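Local coordinates for prophage MuSo2, 43 kDa tail protein (Shewanella oneidensis, PDB 3CDD), which probably serves as a baseplate hub component of a Mu-like contractile phage tail, assembling as a trimer, at residues T154-E157 with L158-L162. Sequence-based numbering, arbitrary orientation.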
loop_
_atom_site.group_PDB
_atom_site.type_symbol
_atom_site.label_atom_id
_atom_site.label_comp_id
_atom_site.label_asym_id
_atom_site.label_seq_id
_atom_site.Cartn_x
_atom_site.Cartn_y
_atom_site.Cartn_z
ATOM N N THR A 154 -4.226 -16.974 17.776
ATOM C CA THR A 154 -3.435 -16.339 18.819
ATOM C C THR A 154 -4.315 -16.051 20.056
ATOM O O THR A 154 -5.535 -15.952 19.928
ATOM C CB THR A 154 -2.811 -15.024 18.280
ATOM O OG1 THR A 154 -3.849 -14.067 18.059
ATOM C CG2 THR A 154 -2.075 -15.288 16.955
ATOM N N PRO A 155 -3.702 -15.895 21.252
ATOM C CA PRO A 155 -4.461 -15.508 22.445
ATOM C C PRO A 155 -5.341 -14.260 22.237
ATOM O O PRO A 155 -6.512 -14.256 22.652
ATOM C CB PRO A 155 -3.359 -15.235 23.476
ATOM C CG PRO A 155 -2.261 -16.130 23.063
ATOM C CD PRO A 155 -2.272 -16.076 21.570
ATOM N N HIS A 156 -4.809 -13.230 21.576
ATOM C CA HIS A 156 -5.635 -12.049 21.253
ATOM C C HIS A 156 -6.833 -12.317 20.332
ATOM O O HIS A 156 -7.942 -11.846 20.609
ATOM C CB HIS A 156 -4.815 -10.877 20.695
ATOM C CG HIS A 156 -5.644 -9.662 20.428
ATOM N ND1 HIS A 156 -5.903 -9.205 19.156
ATOM C CD2 HIS A 156 -6.309 -8.837 21.271
ATOM C CE1 HIS A 156 -6.671 -8.130 19.229
ATOM N NE2 HIS A 156 -6.928 -7.886 20.502
ATOM N N GLU A 157 -6.630 -13.043 19.239
ATOM C CA GLU A 157 -7.742 -13.364 18.342
ATOM C C GLU A 157 -8.844 -14.169 19.025
ATOM O O GLU A 157 -10.038 -13.949 18.753
ATOM C CB GLU A 157 -7.269 -14.160 17.132
ATOM C CG GLU A 157 -6.490 -13.378 16.142
ATOM C CD GLU A 157 -5.819 -14.280 15.102
ATOM O OE1 GLU A 157 -5.469 -15.447 15.420
ATOM O OE2 GLU A 157 -5.654 -13.808 13.952
ATOM N N LEU A 158 -8.460 -15.104 19.892
ATOM C CA LEU A 158 -9.454 -15.868 20.639
ATOM C C LEU A 158 -10.218 -14.987 21.618
ATOM O O LEU A 158 -11.450 -15.005 21.652
ATOM C CB LEU A 158 -8.825 -17.033 21.392
ATOM C CG LEU A 158 -9.749 -17.723 22.394
ATOM C CD1 LEU A 158 -10.848 -18.468 21.651
ATOM C CD2 LEU A 158 -8.967 -18.666 23.309
ATOM N N LEU A 159 -9.487 -14.211 22.405
ATOM C CA LEU A 159 -10.105 -13.377 23.427
ATOM C C LEU A 159 -10.980 -12.315 22.800
ATOM O O LEU A 159 -12.050 -12.007 23.326
ATOM C CB LEU A 159 -9.048 -12.782 24.368
ATOM C CG LEU A 159 -8.305 -13.874 25.168
ATOM C CD1 LEU A 159 -7.131 -13.334 26.013
ATOM C CD2 LEU A 159 -9.283 -14.700 26.041
ATOM N N ALA A 160 -10.545 -11.776 21.662
ATOM C CA ALA A 160 -11.293 -10.725 20.982
ATOM C C ALA A 160 -12.626 -11.258 20.436
ATOM O O ALA A 160 -13.655 -10.603 20.593
ATOM C CB ALA A 160 -10.440 -10.061 19.871
ATOM N N ARG A 161 -12.626 -12.449 19.838
ATOM C CA ARG A 161 -13.896 -13.025 19.371
ATOM C C ARG A 161 -14.875 -13.357 20.518
ATOM O O ARG A 161 -16.068 -13.056 20.437
ATOM C CB ARG A 161 -13.719 -14.187 18.383
ATOM C CG ARG A 161 -12.905 -15.400 18.832
ATOM C CD ARG A 161 -13.084 -16.515 17.778
ATOM N NE ARG A 161 -12.318 -17.746 18.006
ATOM C CZ ARG A 161 -12.800 -18.838 18.601
ATOM N NH1 ARG A 161 -14.049 -18.861 19.067
ATOM N NH2 ARG A 161 -12.035 -19.922 18.733
ATOM N N LEU A 162 -14.360 -13.919 21.598
ATOM C CA LEU A 162 -15.162 -14.122 22.809
ATOM C C LEU A 162 -15.722 -12.797 23.357
ATOM O O LEU A 162 -16.918 -12.705 23.668
ATOM C CB LEU A 162 -14.331 -14.844 23.881
ATOM C CG LEU A 162 -13.765 -16.236 23.542
ATOM C CD1 LEU A 162 -12.958 -16.775 24.727
ATOM C CD2 LEU A 162 -14.837 -17.237 23.152
#
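L158 N donates to T154 O at 3.0 Å, the first i-to-i+4 bond of helix 155-164, and this turn is a worked example of a helix start closed by a capping box. Three more bonds of the same kind follow, from L159 N to P155 O, A160 N to H156 O and R161 N to E157 O; in the last, the longest at 3.2 Å, the donor lies 37° out of the carbonyl plane. Side chains pack against these carbonyls too: L159 CG comes to 3.1 Å from P155 O. The methyl of A160 sits over one face of the H156 imidazole, towards its rim. With CG anti to the backbone N (chi1 -177°), the H156 ring lies alongside the next turn, within reach of that methyl. L158 CD1 lies 3.5 Å above the guanidinium plane of R161, offset toward its rim, and the charge of R161 is met by salt bridges from NE to E150 and E153. L158 and L159 also pack on helix 119-127 and L162 on strand 144-148, seating the helix in a region matching the gp44-like second domain. What fixes this first turn is the cap, which is reciprocal. E157 N donates to T154 OG1 at 3.2 Å. CG of E157 lies beside its own backbone N, and the chain, extended beyond CG, reaches back toward the helix start, where OE1 receives T154 N at 3.1 Å, on its anti side and 24° out of the carboxylate plane.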